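Local coordinates for periplasmic molybdate-binding protein (Azotobacter vinelandii, PDB 1ATG) that probably serves as the periplasmic receptor of a molybdate ABC transporter, and binds molybdate or tungstate in a pocket between its two domains, at residues A55-P60 with V191-I196; G34-V39 with I114-L119; V83-K88 with A173-S178; G103-A108 with A157-F162. All blocks are in the same frame, centred on the assembly; numbering follows the deposited sequence.

Contact 1: A55-P60 with V191-I196; sequences ADEKSP and VQQAVI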
loop_
_atom_site.group_PDB
_atom_site.type_symbol
_atom_site.label_atom_id
_atom_site.label_comp_id
_atom_site.label_asym_id
_atom_site.label_seq_id
_atom_site.Cartn_x
_atom_site.Cartn_y
_atom_site.Cartn_z
ATOM N N ALA A 55 1.470 -5.055 -2.120
ATOM C CA ALA A 55 1.602 -4.482 -0.787
ATOM C C ALA A 55 2.054 -5.549 0.208
ATOM O O ALA A 55 2.123 -5.257 1.398
ATOM C CB ALA A 55 0.283 -3.876 -0.315
ATOM N N ASP A 56 2.391 -6.752 -0.254
ATOM C CA ASP A 56 2.867 -7.816 0.611
ATOM C C ASP A 56 3.948 -8.621 -0.119
ATOM O O ASP A 56 4.389 -8.310 -1.211
ATOM C CB ASP A 56 1.727 -8.729 1.057
ATOM C CG ASP A 56 1.064 -9.553 -0.014
ATOM O OD1 ASP A 56 1.514 -9.634 -1.170
ATOM O OD2 ASP A 56 -0.018 -10.140 0.325
ATOM N N GLU A 57 4.394 -9.661 0.561
ATOM C CA GLU A 57 5.340 -10.634 0.057
ATOM C C GLU A 57 4.583 -11.856 -0.468
ATOM O O GLU A 57 5.010 -12.492 -1.433
ATOM C CB GLU A 57 6.291 -11.136 1.139
ATOM C CG GLU A 57 7.029 -10.072 1.917
ATOM C CD GLU A 57 8.224 -10.645 2.658
ATOM O OE1 GLU A 57 9.278 -10.797 1.998
ATOM O OE2 GLU A 57 8.088 -10.940 3.857
ATOM N N LYS A 58 3.455 -12.188 0.148
ATOM C CA LYS A 58 2.695 -13.382 -0.204
ATOM C C LYS A 58 2.324 -13.461 -1.671
ATOM O O LYS A 58 2.569 -14.532 -2.279
ATOM C CB LYS A 58 1.427 -13.468 0.661
ATOM C CG LYS A 58 0.544 -14.680 0.395
ATOM C CD LYS A 58 -0.768 -14.587 1.160
ATOM C CE LYS A 58 -1.760 -13.676 0.458
ATOM N NZ LYS A 58 -3.080 -13.668 1.155
ATOM N N SER A 59 1.741 -12.427 -2.266
ATOM C CA SER A 59 1.320 -12.524 -3.666
ATOM C C SER A 59 2.507 -12.703 -4.586
ATOM O O SER A 59 2.511 -13.669 -5.365
ATOM C CB SER A 59 0.346 -11.438 -4.083
ATOM O OG SER A 59 -0.958 -11.767 -3.575
ATOM N N PRO A 60 3.550 -11.887 -4.516
ATOM C CA PRO A 60 4.749 -12.097 -5.315
ATOM C C PRO A 60 5.338 -13.477 -5.089
ATOM O O PRO A 60 5.771 -14.128 -6.064
ATOM C CB PRO A 60 5.688 -10.982 -4.846
ATOM C CG PRO A 60 4.724 -9.886 -4.501
ATOM C CD PRO A 60 3.623 -10.618 -3.747
ATOM N N VAL A 191 5.737 -5.445 4.413
ATOM C CA VAL A 191 6.882 -5.650 3.537
ATOM C C VAL A 191 6.401 -5.839 2.110
ATOM O O VAL A 191 5.671 -6.793 1.841
ATOM C CB VAL A 191 7.722 -6.843 4.047
ATOM C CG1 VAL A 191 8.863 -7.087 3.077
ATOM C CG2 VAL A 191 8.220 -6.543 5.453
ATOM N N GLN A 192 6.717 -4.888 1.239
ATOM C CA GLN A 192 6.129 -4.866 -0.092
ATOM C C GLN A 192 7.106 -5.350 -1.144
ATOM O O GLN A 192 8.213 -4.809 -1.279
ATOM C CB GLN A 192 5.659 -3.423 -0.396
ATOM C CG GLN A 192 4.830 -2.854 0.747
ATOM C CD GLN A 192 4.167 -1.519 0.554
ATOM O OE1 GLN A 192 3.766 -0.906 1.546
ATOM N NE2 GLN A 192 3.976 -1.038 -0.669
ATOM N N GLN A 193 6.682 -6.385 -1.877
ATOM C CA GLN A 193 7.556 -6.960 -2.892
ATOM C C GLN A 193 7.001 -6.779 -4.290
ATOM O O GLN A 193 5.802 -6.600 -4.510
ATOM C CB GLN A 193 7.802 -8.447 -2.622
ATOM C CG GLN A 193 8.574 -8.676 -1.328
ATOM C CD GLN A 193 9.311 -10.002 -1.368
ATOM O OE1 GLN A 193 8.715 -11.017 -1.730
ATOM N NE2 GLN A 193 10.593 -9.981 -1.026
ATOM N N ALA A 194 7.931 -6.764 -5.245
ATOM C CA ALA A 194 7.635 -6.596 -6.640
ATOM C C ALA A 194 8.235 -7.763 -7.435
ATOM O O ALA A 194 9.189 -8.395 -7.000
ATOM C CB ALA A 194 8.207 -5.291 -7.177
ATOM N N VAL A 195 7.595 -8.037 -8.564
ATOM C CA VAL A 195 8.099 -9.072 -9.461
ATOM C C VAL A 195 7.890 -8.598 -10.899
ATOM O O VAL A 195 7.055 -7.768 -11.236
ATOM C CB VAL A 195 7.400 -10.440 -9.358
ATOM C CG1 VAL A 195 7.774 -11.203 -8.102
ATOM C CG2 VAL A 195 5.882 -10.306 -9.464
ATOM N N ILE A 196 8.697 -9.200 -11.784
ATOM C CA ILE A 196 8.491 -9.080 -13.217
ATOM C C ILE A 196 7.591 -10.272 -13.600
ATOM O O ILE A 196 7.770 -11.360 -13.067
ATOM C CB ILE A 196 9.788 -9.132 -14.034
ATOM C CG1 ILE A 196 10.634 -7.884 -13.740
ATOM C CG2 ILE A 196 9.506 -9.240 -15.528
ATOM C CD1 ILE A 196 11.998 -7.905 -14.408
HETATM O O HOH W 1 4.378 -8.393 3.652
#

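Contact 2: G34-V39 with I114-L119; sequences GSSGPV and IAPYGL. With WO4 (tungstate(VI)ion), chain B.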
loop_
_atom_site.group_PDB
_atom_site.type_symbol
_atom_site.label_atom_id
_atom_site.label_comp_id
_atom_site.label_asym_id
_atom_site.label_seq_id
_atom_site.Cartn_x
_atom_site.Cartn_y
_atom_site.Cartn_z
ATOM N N GLY A 34 -4.840 -1.646 -8.153
ATOM C CA GLY A 34 -5.953 -2.345 -7.508
ATOM C C GLY A 34 -5.422 -2.932 -6.210
ATOM O O GLY A 34 -4.230 -2.737 -5.896
ATOM N N SER A 35 -6.249 -3.590 -5.414
ATOM C CA SER A 35 -5.804 -4.250 -4.203
ATOM C C SER A 35 -4.880 -5.398 -4.599
ATOM O O SER A 35 -5.069 -6.007 -5.671
ATOM C CB SER A 35 -6.999 -4.777 -3.410
ATOM O OG SER A 35 -7.626 -3.684 -2.760
ATOM N N SER A 36 -3.977 -5.763 -3.713
ATOM C CA SER A 36 -2.993 -6.791 -4.016
ATOM C C SER A 36 -3.595 -8.133 -4.384
ATOM O O SER A 36 -3.150 -8.785 -5.341
ATOM C CB SER A 36 -2.045 -6.977 -2.819
ATOM O OG SER A 36 -1.289 -5.785 -2.604
ATOM N N GLY A 37 -4.631 -8.567 -3.674
ATOM C CA GLY A 37 -5.290 -9.848 -3.929
ATOM C C GLY A 37 -5.848 -9.921 -5.336
ATOM O O GLY A 37 -5.498 -10.802 -6.137
ATOM N N PRO A 38 -6.754 -9.023 -5.685
ATOM C CA PRO A 38 -7.356 -9.001 -7.011
ATOM C C PRO A 38 -6.316 -8.849 -8.107
ATOM O O PRO A 38 -6.455 -9.474 -9.179
ATOM C CB PRO A 38 -8.357 -7.861 -7.002
ATOM C CG PRO A 38 -8.556 -7.514 -5.579
ATOM C CD PRO A 38 -7.390 -8.029 -4.791
ATOM N N VAL A 39 -5.276 -8.031 -7.898
ATOM C CA VAL A 39 -4.238 -7.903 -8.928
ATOM C C VAL A 39 -3.516 -9.229 -9.108
ATOM O O VAL A 39 -3.287 -9.629 -10.268
ATOM C CB VAL A 39 -3.271 -6.756 -8.614
ATOM C CG1 VAL A 39 -2.090 -6.760 -9.584
ATOM C CG2 VAL A 39 -3.976 -5.415 -8.675
ATOM N N ILE A 114 -7.854 -9.252 1.025
ATOM C CA ILE A 114 -7.299 -8.850 -0.254
ATOM C C ILE A 114 -6.366 -7.639 -0.235
ATOM O O ILE A 114 -5.667 -7.411 -1.226
ATOM C CB ILE A 114 -8.423 -8.527 -1.276
ATOM C CG1 ILE A 114 -9.350 -7.412 -0.790
ATOM C CG2 ILE A 114 -9.205 -9.782 -1.664
ATOM C CD1 ILE A 114 -10.330 -6.922 -1.842
ATOM N N ALA A 115 -6.367 -6.875 0.850
ATOM C CA ALA A 115 -5.596 -5.638 0.941
ATOM C C ALA A 115 -4.721 -5.715 2.174
ATOM O O ALA A 115 -5.199 -5.600 3.297
ATOM C CB ALA A 115 -6.557 -4.448 1.016
ATOM N N PRO A 116 -3.407 -5.859 1.982
ATOM C CA PRO A 116 -2.474 -5.935 3.103
ATOM C C PRO A 116 -2.543 -4.760 4.068
ATOM O O PRO A 116 -2.307 -4.963 5.261
ATOM C CB PRO A 116 -1.111 -6.066 2.426
ATOM C CG PRO A 116 -1.427 -6.781 1.141
ATOM C CD PRO A 116 -2.734 -6.161 0.685
ATOM N N TYR A 117 -2.898 -3.540 3.633
ATOM C CA TYR A 117 -3.029 -2.440 4.599
ATOM C C TYR A 117 -4.278 -2.633 5.457
ATOM O O TYR A 117 -4.381 -2.097 6.556
ATOM C CB TYR A 117 -3.059 -1.071 3.906
ATOM C CG TYR A 117 -1.658 -0.567 3.600
ATOM C CD1 TYR A 117 -0.965 -1.067 2.498
ATOM C CD2 TYR A 117 -1.035 0.346 4.424
ATOM C CE1 TYR A 117 0.333 -0.630 2.236
ATOM C CE2 TYR A 117 0.251 0.780 4.162
ATOM C CZ TYR A 117 0.918 0.296 3.074
ATOM O OH TYR A 117 2.189 0.762 2.819
ATOM N N GLY A 118 -5.250 -3.378 4.960
ATOM C CA GLY A 118 -6.437 -3.792 5.706
ATOM C C GLY A 118 -6.079 -4.874 6.721
ATOM O O GLY A 118 -6.534 -4.853 7.868
ATOM N N LEU A 119 -5.240 -5.828 6.301
ATOM C CA LEU A 119 -4.763 -6.856 7.213
ATOM C C LEU A 119 -4.020 -6.208 8.384
ATOM O O LEU A 119 -4.250 -6.529 9.551
ATOM C CB LEU A 119 -3.849 -7.845 6.482
ATOM C CG LEU A 119 -3.184 -8.901 7.367
ATOM C CD1 LEU A 119 -4.228 -9.781 8.038
ATOM C CD2 LEU A 119 -2.193 -9.739 6.559
HETATM W W WO4 B . -3.412 -2.438 -0.845
HETATM O O1 WO4 B . -4.948 -1.677 -1.313
HETATM O O2 WO4 B . -2.075 -1.390 -1.166
HETATM O O3 WO4 B . -3.393 -2.819 0.880
HETATM O O4 WO4 B . -3.156 -3.951 -1.731
#

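Contact 3: V83-K88 with A173-S178; sequences VLWSAK and AKIPGS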
loop_
_atom_site.group_PDB
_atom_site.type_symbol
_atom_site.label_atom_id
_atom_site.label_comp_id
_atom_site.label_asym_id
_atom_site.label_seq_id
_atom_site.Cartn_x
_atom_site.Cartn_y
_atom_site.Cartn_z
ATOM N N VAL A 83 -1.105 3.906 9.247
ATOM C CA VAL A 83 -1.510 5.079 9.996
ATOM C C VAL A 83 -3.006 5.055 10.279
ATOM O O VAL A 83 -3.801 4.719 9.367
ATOM C CB VAL A 83 -1.217 6.407 9.265
ATOM C CG1 VAL A 83 -1.250 7.561 10.267
ATOM C CG2 VAL A 83 0.095 6.427 8.513
ATOM N N LEU A 84 -3.391 5.362 11.500
ATOM C CA LEU A 84 -4.792 5.641 11.810
ATOM C C LEU A 84 -4.974 7.142 11.547
ATOM O O LEU A 84 -4.218 7.970 12.102
ATOM C CB LEU A 84 -5.091 5.339 13.271
ATOM C CG LEU A 84 -6.522 5.706 13.700
ATOM C CD1 LEU A 84 -7.551 4.830 13.007
ATOM C CD2 LEU A 84 -6.651 5.589 15.211
ATOM N N TRP A 85 -5.898 7.494 10.679
ATOM C CA TRP A 85 -6.041 8.872 10.244
ATOM C C TRP A 85 -7.491 9.296 10.353
ATOM O O TRP A 85 -8.420 8.515 10.209
ATOM C CB TRP A 85 -5.598 8.936 8.771
ATOM C CG TRP A 85 -5.581 10.296 8.143
ATOM C CD1 TRP A 85 -5.023 11.440 8.657
ATOM C CD2 TRP A 85 -6.173 10.663 6.894
ATOM N NE1 TRP A 85 -5.216 12.480 7.778
ATOM C CE2 TRP A 85 -5.921 12.043 6.698
ATOM C CE3 TRP A 85 -6.871 9.974 5.902
ATOM C CZ2 TRP A 85 -6.348 12.718 5.565
ATOM C CZ3 TRP A 85 -7.284 10.663 4.774
ATOM C CH2 TRP A 85 -7.014 12.023 4.606
ATOM N N SER A 86 -7.667 10.596 10.579
ATOM C CA SER A 86 -8.942 11.253 10.430
ATOM C C SER A 86 -8.690 12.573 9.688
ATOM O O SER A 86 -7.684 13.248 9.944
ATOM C CB SER A 86 -9.642 11.552 11.751
ATOM O OG SER A 86 -10.867 12.266 11.549
ATOM N N ALA A 87 -9.649 12.987 8.875
ATOM C CA ALA A 87 -9.597 14.322 8.285
ATOM C C ALA A 87 -9.840 15.369 9.375
ATOM O O ALA A 87 -9.503 16.542 9.161
ATOM C CB ALA A 87 -10.627 14.478 7.173
ATOM N N LYS A 88 -10.411 15.026 10.515
ATOM C CA LYS A 88 -10.695 16.005 11.555
ATOM C C LYS A 88 -9.517 16.210 12.477
ATOM O O LYS A 88 -9.094 15.284 13.173
ATOM C CB LYS A 88 -11.880 15.522 12.415
ATOM C CG LYS A 88 -12.263 16.523 13.497
ATOM C CD LYS A 88 -13.589 16.241 14.182
ATOM C CE LYS A 88 -13.895 17.341 15.194
ATOM N NZ LYS A 88 -15.016 16.975 16.101
ATOM N N ALA A 173 6.301 17.296 4.525
ATOM C CA ALA A 173 6.345 16.275 5.550
ATOM C C ALA A 173 5.227 16.444 6.583
ATOM O O ALA A 173 5.237 15.761 7.606
ATOM C CB ALA A 173 7.689 16.166 6.248
ATOM N N LYS A 174 4.269 17.310 6.285
ATOM C CA LYS A 174 3.125 17.492 7.181
ATOM C C LYS A 174 2.030 16.486 6.840
ATOM O O LYS A 174 2.051 15.922 5.750
ATOM C CB LYS A 174 2.604 18.914 7.091
ATOM C CG LYS A 174 1.525 19.196 6.057
ATOM C CD LYS A 174 0.171 19.294 6.754
ATOM C CE LYS A 174 -0.994 19.098 5.808
ATOM N NZ LYS A 174 -1.170 20.239 4.870
ATOM N N ILE A 175 1.094 16.269 7.753
ATOM C CA ILE A 175 -0.017 15.340 7.563
ATOM C C ILE A 175 -1.273 16.093 8.039
ATOM O O ILE A 175 -1.277 16.534 9.187
ATOM C CB ILE A 175 0.118 14.065 8.403
ATOM C CG1 ILE A 175 1.327 13.227 7.960
ATOM C CG2 ILE A 175 -1.141 13.198 8.332
ATOM C CD1 ILE A 175 1.658 12.121 8.931
ATOM N N PRO A 176 -2.222 16.265 7.160
ATOM C CA PRO A 176 -3.442 16.988 7.514
ATOM C C PRO A 176 -4.304 16.173 8.466
ATOM O O PRO A 176 -4.078 14.970 8.687
ATOM C CB PRO A 176 -4.112 17.210 6.171
ATOM C CG PRO A 176 -3.676 16.051 5.342
ATOM C CD PRO A 176 -2.262 15.757 5.773
ATOM N N GLY A 177 -5.289 16.822 9.078
ATOM C CA GLY A 177 -6.218 16.135 9.972
ATOM C C GLY A 177 -5.561 15.741 11.275
ATOM O O GLY A 177 -4.911 16.555 11.934
ATOM N N SER A 178 -5.733 14.483 11.671
ATOM C CA SER A 178 -5.096 13.956 12.870
ATOM C C SER A 178 -4.646 12.522 12.602
ATOM O O SER A 178 -5.265 11.844 11.774
ATOM C CB SER A 178 -5.965 14.080 14.109
ATOM O OG SER A 178 -7.219 13.448 13.913
#

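Contact 4: G103-A108 with A157-F162; sequences GWRHIA and AADLGF. With ACT (acetate ion), chain C.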
loop_
_atom_site.group_PDB
_atom_site.type_symbol
_atom_site.label_atom_id
_atom_site.label_comp_id
_atom_site.label_asym_id
_atom_site.label_seq_id
_atom_site.Cartn_x
_atom_site.Cartn_y
_atom_site.Cartn_z
ATOM N N GLY A 103 -16.477 8.276 20.488
ATOM C CA GLY A 103 -16.446 9.622 19.942
ATOM C C GLY A 103 -16.310 9.703 18.430
ATOM O O GLY A 103 -15.912 10.727 17.873
ATOM N N TRP A 104 -16.691 8.661 17.717
ATOM C CA TRP A 104 -16.602 8.590 16.263
ATOM C C TRP A 104 -17.574 7.506 15.821
ATOM O O TRP A 104 -17.944 6.629 16.625
ATOM C CB TRP A 104 -15.183 8.285 15.802
ATOM C CG TRP A 104 -14.580 7.076 16.454
ATOM C CD1 TRP A 104 -13.930 7.037 17.661
ATOM C CD2 TRP A 104 -14.579 5.738 15.954
ATOM N NE1 TRP A 104 -13.526 5.755 17.933
ATOM C CE2 TRP A 104 -13.899 4.938 16.904
ATOM C CE3 TRP A 104 -15.056 5.127 14.799
ATOM C CZ2 TRP A 104 -13.726 3.572 16.717
ATOM C CZ3 TRP A 104 -14.882 3.777 14.620
ATOM C CH2 TRP A 104 -14.209 2.995 15.576
ATOM N N ARG A 105 -17.946 7.530 14.561
ATOM C CA ARG A 105 -18.953 6.629 14.026
ATOM C C ARG A 105 -18.330 5.412 13.373
ATOM O O ARG A 105 -18.402 4.318 13.952
ATOM C CB ARG A 105 -19.864 7.409 13.066
ATOM C CG ARG A 105 -20.676 8.496 13.782
ATOM C CD ARG A 105 -21.282 9.479 12.786
ATOM N NE ARG A 105 -20.209 10.393 12.334
ATOM C CZ ARG A 105 -20.481 11.510 11.662
ATOM N NH1 ARG A 105 -21.729 11.812 11.333
ATOM N NH2 ARG A 105 -19.506 12.318 11.304
ATOM N N HIS A 106 -17.756 5.554 12.190
ATOM C CA HIS A 106 -17.165 4.436 11.468
ATOM C C HIS A 106 -15.671 4.592 11.214
ATOM O O HIS A 106 -15.130 5.695 11.199
ATOM C CB HIS A 106 -17.843 4.299 10.098
ATOM C CG HIS A 106 -19.323 4.077 10.196
ATOM N ND1 HIS A 106 -20.257 5.091 10.125
ATOM C CD2 HIS A 106 -20.027 2.933 10.398
ATOM C CE1 HIS A 106 -21.476 4.582 10.252
ATOM N NE2 HIS A 106 -21.359 3.278 10.419
ATOM N N ILE A 107 -15.035 3.442 11.008
ATOM C CA ILE A 107 -13.625 3.391 10.654
ATOM C C ILE A 107 -13.517 2.609 9.357
ATOM O O ILE A 107 -14.030 1.467 9.243
ATOM C CB ILE A 107 -12.783 2.753 11.778
ATOM C CG1 ILE A 107 -11.304 2.745 11.359
ATOM C CG2 ILE A 107 -13.246 1.364 12.203
ATOM C CD1 ILE A 107 -10.360 2.435 12.507
ATOM N N ALA A 108 -12.888 3.194 8.354
ATOM C CA ALA A 108 -12.664 2.555 7.065
ATOM C C ALA A 108 -11.444 1.652 7.142
ATOM O O ALA A 108 -10.333 2.122 7.442
ATOM C CB ALA A 108 -12.495 3.594 5.968
ATOM N N ALA A 157 -16.388 10.583 4.770
ATOM C CA ALA A 157 -17.376 9.507 4.744
ATOM C C ALA A 157 -17.149 8.535 5.899
ATOM O O ALA A 157 -18.118 7.905 6.378
ATOM C CB ALA A 157 -17.378 8.795 3.412
ATOM N N ALA A 158 -15.909 8.358 6.335
ATOM C CA ALA A 158 -15.552 7.627 7.534
ATOM C C ALA A 158 -14.827 8.586 8.486
ATOM O O ALA A 158 -13.861 9.228 8.060
ATOM C CB ALA A 158 -14.660 6.414 7.271
ATOM N N ASP A 159 -15.240 8.681 9.735
ATOM C CA ASP A 159 -14.552 9.505 10.715
ATOM C C ASP A 159 -13.093 9.079 10.846
ATOM O O ASP A 159 -12.238 9.949 10.971
ATOM C CB ASP A 159 -15.258 9.398 12.074
ATOM C CG ASP A 159 -16.563 10.163 12.158
ATOM O OD1 ASP A 159 -16.736 11.201 11.465
ATOM O OD2 ASP A 159 -17.433 9.766 12.967
ATOM N N LEU A 160 -12.833 7.780 10.872
ATOM C CA LEU A 160 -11.485 7.249 11.008
ATOM C C LEU A 160 -11.174 6.339 9.835
ATOM O O LEU A 160 -12.094 5.751 9.259
ATOM C CB LEU A 160 -11.359 6.406 12.283
ATOM C CG LEU A 160 -11.650 7.093 13.613
ATOM C CD1 LEU A 160 -11.389 6.105 14.748
ATOM C CD2 LEU A 160 -10.816 8.351 13.818
ATOM N N GLY A 161 -9.883 6.100 9.608
ATOM C CA GLY A 161 -9.500 5.100 8.617
ATOM C C GLY A 161 -8.081 4.627 8.866
ATOM O O GLY A 161 -7.248 5.356 9.397
ATOM N N PHE A 162 -7.824 3.384 8.453
ATOM C CA PHE A 162 -6.467 2.840 8.437
ATOM C C PHE A 162 -5.940 2.958 7.016
ATOM O O PHE A 162 -6.487 2.381 6.067
ATOM C CB PHE A 162 -6.422 1.397 8.916
ATOM C CG PHE A 162 -6.311 1.222 10.400
ATOM C CD1 PHE A 162 -5.225 1.732 11.090
ATOM C CD2 PHE A 162 -7.291 0.549 11.119
ATOM C CE1 PHE A 162 -5.111 1.560 12.453
ATOM C CE2 PHE A 162 -7.172 0.359 12.477
ATOM C CZ PHE A 162 -6.084 0.870 13.163
HETATM C C ACT C . -18.855 8.262 9.669
HETATM O O ACT C . -17.881 7.710 10.222
HETATM O OXT ACT C . -19.983 7.687 9.616
HETATM C CH3 ACT C . -18.748 9.633 9.092
#

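Contact 1: A55-P60 with V191-I196
The carboxylate of Glu57 meets two side chains of strand 191-196, one over a face and one beside OE1. Val191 CG1 lies over the face, 3.6 Å from Glu57 CD, while Gln193 approaches OE1. The Gln193 amide stands perpendicular to the carboxylate and turns a face to it, so that Glu57 OE1 sits over Gln193 CD at 3.5 Å. Glu57 OE1 and Gln193 NE2 are also close, but the angle is too poor for a hydrogen bond; the Gln193 amide bonds instead to Arg74 through OE1 and to Thr76 through NE2. Glu57 CG is anti to its own carbonyl carbon (chi1 -53°), and this brings it to 3.5 Å from Val191 O. The backbones are joined by one direct hydrogen bond, Gln193 N to Asp56 O (3.1 Å), with the donor above the carbonyl plane. Beside it a water donates to Val191 O at 2.7 Å and accepts weakly from Glu57 N. Deeper in, Pro60 leans on the strand, its CG 3.5 Å from Gln193 O and its CB 3.9 Å from Val195 CG1. Asp56 turns away from the strand: its OD1 accepts from Ser59 N at 3.0 Å, from above the carboxylate plane, and also bonds to Ser54 OG. Ala55 touches the tungstate, and Gln192, bonded through OE1 to the hydroxyl of Tyr117, lies just behind the pocket. The arrangement is that of a side-chain-capped helix start next to a central strand, at the ligand cleft of a type 2 periplasmic binding protein.

Contact 2: G34-V39 with I114-L119
Gly37 and Ile114 meet at the tight end of this contact, where Gly37 N donates to Ile114 O over 2.9 Å, in the carbonyl plane and on a lone pair. The absence of a side chain permits the approach, because a CB on Gly37 would come to about 3.0 Å from Ile114 CB. Toward the partly exposed side the packing is looser: Pro38 CD rests 3.7 Å from Ile114 CB, the two side chains crossing at about a right angle, and Pro38 CG comes no nearer than 4.2 Å to Ile114 CD1. On the inner side the two helix starts close on the tungstate. Ser36 holds one oxygen, O4, with two donors, its N and its OG. The OG, anti to the Ser36 carbonyl carbon (chi1 -65°), reaches O4 at 2.8 Å and also accepts from Ala55 N. At a second oxygen, Tyr117 N points almost straight at O3 (2.9 Å, 172°), and the same oxygen lies in plane at the edge of the Tyr117 ring. Pro116 fills the angle between them, its CD 3.6 Å from Ser36 OG and 3.3 Å from tungstate O4. An alanine here would probably open a gap beside Ser36 and the anion and let the backbone ahead of Tyr117 N turn more freely. Thr8, Asn9 and Val146 complete the hydrogen bonds. An oxyanion gripped by uncharged hydroxyl, amide and backbone N-H donors at the N-termini of helices, whose dipoles are likely to favour its charge, marks the interdomain site of the ModA family.

Contact 3: V83-K88 with A173-S178
Ser178 and Trp85 have the largest buried areas in this contact, with Gly177 next. Ser178 pairs with Ser86 through both backbone bonds, Ser86 N to Ser178 O at 3.0 Å and Ser178 N to Ser86 O at 2.9 Å. Its OG, set between its own N and carbonyl carbon (chi1 56°), reaches past the strand end to donate to Lys88 O at 2.7 Å; Val92 N is a second partner of that hydroxyl. Trp85 has CG anti to its backbone N (chi1 -176°), and its indole extends toward the loop, where NE1 donates to Pro176 O (2.9 Å). That oxygen lies in the ring plane, although the N-H meets it from above the carbonyl plane. The pair Ser86-Ser178 is an antiparallel hydrogen-bonded bridge joining the end of strand 75-86 to the start of strand 178-180. Ser86 also opens an ST turn, its OG accepting from Lys88 N (3.0 Å) and hydrogen-bonded as well to Asp159 O. Gly177 has a positive phi (72°) and runs hard against the strand: its CA is 3.2 Å from Ser86 O, and a side chain would collide with that oxygen. A phenylalanine in place of Trp85 would probably leave Pro176 O without this donor and the loop held less firmly. The indole also meets the ring of His150, nearly parallel to it, while Ile175 CG2 approaches NE1 obliquely at 4.2 Å.

Contact 4: G103-A108 with A157-F162
Arg105 bends at chi3 (-77°), which turns NE back toward Asp159, and Asp159 CG is anti to its own carbonyl carbon (chi1 -75°), which puts CG on the side of Arg105. The result is a side-on, two-pronged salt bridge: NE reaches OD2 in a straight line at 2.9 Å and NH2 takes the syn lone pair of OD1 at 3.0 Å, with guanidinium and carboxylate planes 30° apart. Arg105 N adds a third bond, on the anti lone pair of OD2 (2.8 Å), so that this one oxygen serves two donors. An acetate, probably from the crystallisation liquor, lays its methyl on one face of the guanidinium and accepts from His106 N and ND1 and from Asp159 N. Beyond the salt bridge the segments become adjacent parallel strands. Leu160 N to His106 O, Ala108 N to Leu160 O and Phe162 N to Ala108 O alternate between them, in the alpha/beta domain where strand 107-110 is flanked by 140-143 and 160-164. Ile107 and Leu160 share one face of the sheet, with Ile107 CG1 3.8 Å from Leu160 CB; on the other, Ala108 CB packs on Ala158 CB at 3.8 Å. Trp104 packs on Leu160 at the first face: Leu160 CD1 sits over the centre of its indole, 3.5 Å from the five-membered ring centroid, a CH-pi contact. The indole NE1 is bonded to Val98 O, and Arg139 makes a cation-pi contact with the ring.

Contacts 1 and 2 adjoin at the anion, joined through the pocket wall by two hydrogen bonds and by the packing of Asp56 on Pro116. Contacts 3 and 4, on the other side of the chain's centre from contact 1, share a different junction, where strand 75-86 runs beside 160-164 and Trp85 N meets Gly161 O. Contacts 1 and 4 are largely buried, though 4 carries a salt bridge from the exposed Arg105 where the strands begin; 2 and 3 are only partly so. Chemistry follows place: one backbone bond, a water and a helix cap in contact 1, uncharged donors around the oxyanion in contact 2, backbone pairing with a glycine and indole at a sheet edge in 3, and parallel strand bonds in 4.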